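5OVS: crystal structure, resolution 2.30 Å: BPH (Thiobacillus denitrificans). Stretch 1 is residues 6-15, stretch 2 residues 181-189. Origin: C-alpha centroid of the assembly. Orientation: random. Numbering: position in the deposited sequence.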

# COMPACT_ATOMS: atom_id res chain seq x y z
N VAL K 6 39.68 -3.77 -23.51
CA VAL K 6 40.13 -4.82 -24.40
C VAL K 6 41.64 -5.07 -24.25
O VAL K 6 42.45 -4.14 -24.08
CB VAL K 6 39.83 -4.49 -25.87
CG1 VAL K 6 40.29 -5.62 -26.78
CG2 VAL K 6 38.34 -4.21 -26.06
N ARG K 7 41.97 -6.35 -24.34
CA ARG K 7 43.30 -6.86 -24.20
C ARG K 7 43.54 -7.73 -25.43
O ARG K 7 42.87 -8.75 -25.60
CB ARG K 7 43.29 -7.69 -22.92
CG ARG K 7 44.64 -8.20 -22.46
CD ARG K 7 44.48 -9.48 -21.65
NE ARG K 7 45.75 -10.18 -21.62
CZ ARG K 7 46.55 -10.28 -20.56
NH1 ARG K 7 46.22 -9.76 -19.39
NH2 ARG K 7 47.70 -10.94 -20.69
N LYS K 8 44.45 -7.35 -26.31
CA LYS K 8 44.68 -8.16 -27.51
C LYS K 8 46.03 -7.87 -28.12
O LYS K 8 46.40 -6.71 -28.27
CB LYS K 8 43.60 -7.90 -28.55
CG LYS K 8 43.85 -8.60 -29.87
CD LYS K 8 42.77 -8.32 -30.90
CE LYS K 8 43.14 -8.95 -32.24
NZ LYS K 8 42.06 -8.86 -33.25
N ASP K 9 46.74 -8.94 -28.48
CA ASP K 9 48.06 -8.86 -29.13
C ASP K 9 49.10 -8.00 -28.40
O ASP K 9 49.78 -7.18 -29.03
CB ASP K 9 47.90 -8.37 -30.58
CG ASP K 9 47.12 -9.33 -31.45
OD1 ASP K 9 47.16 -10.55 -31.21
OD2 ASP K 9 46.48 -8.85 -32.40
N GLY K 10 49.24 -8.20 -27.09
CA GLY K 10 50.24 -7.48 -26.29
C GLY K 10 49.91 -6.02 -26.03
O GLY K 10 50.76 -5.25 -25.57
N ARG K 11 48.67 -5.64 -26.31
CA ARG K 11 48.21 -4.26 -26.27
C ARG K 11 46.94 -4.21 -25.42
O ARG K 11 46.14 -5.13 -25.46
CB ARG K 11 47.87 -3.79 -27.68
CG ARG K 11 49.03 -3.28 -28.50
CD ARG K 11 49.11 -1.78 -28.35
NE ARG K 11 49.95 -1.12 -29.34
CZ ARG K 11 49.50 -0.41 -30.38
NH1 ARG K 11 48.19 -0.26 -30.62
NH2 ARG K 11 50.37 0.15 -31.21
N ILE K 12 46.75 -3.12 -24.68
CA ILE K 12 45.56 -2.94 -23.86
C ILE K 12 44.89 -1.65 -24.27
O ILE K 12 45.55 -0.63 -24.44
CB ILE K 12 45.92 -2.93 -22.36
CG1 ILE K 12 46.15 -4.36 -21.87
CG2 ILE K 12 44.84 -2.26 -21.53
CD1 ILE K 12 46.81 -4.47 -20.51
N ALA K 13 43.57 -1.70 -24.47
CA ALA K 13 42.81 -0.51 -24.83
C ALA K 13 41.58 -0.33 -23.97
O ALA K 13 41.10 -1.28 -23.34
CB ALA K 13 42.41 -0.54 -26.29
N ILE K 14 41.10 0.90 -23.93
CA ILE K 14 39.95 1.26 -23.12
C ILE K 14 39.22 2.39 -23.83
O ILE K 14 39.86 3.30 -24.39
CB ILE K 14 40.37 1.63 -21.67
CG1 ILE K 14 39.14 1.84 -20.79
CG2 ILE K 14 41.28 2.86 -21.64
CD1 ILE K 14 39.46 1.96 -19.31
N ALA K 15 37.89 2.32 -23.87
CA ALA K 15 37.10 3.34 -24.57
C ALA K 15 35.83 3.73 -23.83
O ALA K 15 35.43 3.08 -22.87
CB ALA K 15 36.77 2.88 -25.98
N VAL K 181 33.44 8.65 -29.75
CA VAL K 181 34.10 7.73 -28.86
C VAL K 181 35.48 8.26 -28.47
O VAL K 181 36.23 8.74 -29.31
CB VAL K 181 34.29 6.37 -29.55
CG1 VAL K 181 34.84 5.34 -28.57
CG2 VAL K 181 32.97 5.92 -30.19
N GLN K 182 35.81 8.13 -27.20
CA GLN K 182 37.14 8.45 -26.69
C GLN K 182 37.84 7.14 -26.39
O GLN K 182 37.19 6.19 -25.97
CB GLN K 182 36.99 9.25 -25.40
CG GLN K 182 38.29 9.61 -24.71
CD GLN K 182 38.08 10.07 -23.27
OE1 GLN K 182 37.05 9.79 -22.64
NE2 GLN K 182 39.08 10.77 -22.73
N SER K 183 39.15 7.07 -26.59
CA SER K 183 39.87 5.87 -26.22
C SER K 183 41.34 6.11 -25.91
O SER K 183 41.91 7.12 -26.26
CB SER K 183 39.75 4.83 -27.32
OG SER K 183 40.37 5.26 -28.51
N PHE K 184 41.94 5.14 -25.23
CA PHE K 184 43.36 5.15 -24.95
C PHE K 184 43.89 3.76 -25.19
O PHE K 184 43.15 2.79 -25.05
CB PHE K 184 43.61 5.56 -23.50
CG PHE K 184 43.21 6.98 -23.19
CD1 PHE K 184 41.89 7.29 -22.92
CD2 PHE K 184 44.16 8.00 -23.19
CE1 PHE K 184 41.52 8.60 -22.64
CE2 PHE K 184 43.78 9.31 -22.90
CZ PHE K 184 42.46 9.61 -22.63
N VAL K 185 45.17 3.67 -25.54
CA VAL K 185 45.83 2.39 -25.75
C VAL K 185 47.20 2.41 -25.07
O VAL K 185 47.85 3.45 -24.97
CB VAL K 185 45.95 2.06 -27.26
CG1 VAL K 185 46.93 2.98 -27.96
CG2 VAL K 185 46.32 0.60 -27.48
N MET K 186 47.61 1.25 -24.57
CA MET K 186 48.91 1.10 -23.93
C MET K 186 49.45 -0.30 -24.13
O MET K 186 48.72 -1.22 -24.54
CB MET K 186 48.80 1.40 -22.43
CG MET K 186 48.11 0.31 -21.63
SD MET K 186 47.28 0.91 -20.14
CE MET K 186 45.82 1.61 -20.91
N GLU K 187 50.74 -0.47 -23.83
CA GLU K 187 51.41 -1.75 -23.99
C GLU K 187 51.15 -2.64 -22.76
O GLU K 187 51.14 -2.16 -21.63
CB GLU K 187 52.92 -1.54 -24.20
CG GLU K 187 53.29 -0.54 -25.30
CD GLU K 187 52.65 -0.85 -26.65
OE1 GLU K 187 53.33 -1.44 -27.52
OE2 GLU K 187 51.47 -0.50 -26.85
N LEU K 188 50.92 -3.93 -23.01
CA LEU K 188 50.87 -4.93 -21.96
C LEU K 188 52.29 -5.07 -21.44
O LEU K 188 53.23 -5.25 -22.22
CB LEU K 188 50.39 -6.25 -22.53
CG LEU K 188 50.28 -7.45 -21.60
CD1 LEU K 188 49.12 -7.26 -20.64
CD2 LEU K 188 50.10 -8.73 -22.40
N SER K 189 52.48 -4.99 -20.13
CA SER K 189 53.83 -5.00 -19.59
C SER K 189 54.41 -6.40 -19.73
O SER K 189 53.67 -7.39 -19.76
CB SER K 189 53.85 -4.50 -18.14
OG SER K 189 53.20 -5.40 -17.28

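What forms the apolar centre of the contact? Ile12 lies there, its side chain on the same face of the sheet as those of Ile14, Phe184 and Met186. Its CB is 4.0 Å from CG of Met186, and its CD1 reaches CD1 of Leu188 at 3.6 Å. Leu188, just past the end of its strand, points toward the first stretch and has more area covered by the contact than any other residue here. Further along, CG2 of Ile14 meets CB of Phe184 at 4.0 Å, while the Phe184 ring leads away.

What holds the two strands in register? They run antiparallel, at 162°, and backbone hydrogen bonds pair Ile12 with Met186 and Ile14 with Phe184 in both directions. The shortest joins Ile12 N to Met186 O at 2.7 Å and is nearly straight, with 173° at the hydrogen. One more bond, from Leu188 N to Gly10 O at 2.9 Å, carries the ladder into the type I' turn of Lys8 to Arg11, where Gly10 has the positive phi that favours glycine.

How does the opposite face differ? Small side chains line part of it. Its pairs are the non-hydrogen-bonded ones of the ladder, where CA atoms approach more closely: CA of Ala15 is 4.1 Å from CA of Ser183, against 5.5 Å between CA of Ile14 and CA of Phe184. CB of Ala13 touches CG2 of Val185 at 4.2 Å, and CB of Ala15 lies 4.1 Å from CG1 of Val181.

Where does the contact become polar? On that same face, Arg11 and Glu187 form a salt bridge, NE to OE2 at 3.0 Å; both side chains bend so that their ends come nearer the other stretch. The Arg11 guanidinium also has an apolar neighbour, with NH1 3.8 Å from CG2 of Val185. Arg7 makes no polar contact with the second stretch; instead CD1 of Leu188, an apolar group, lies over one face of its guanidinium.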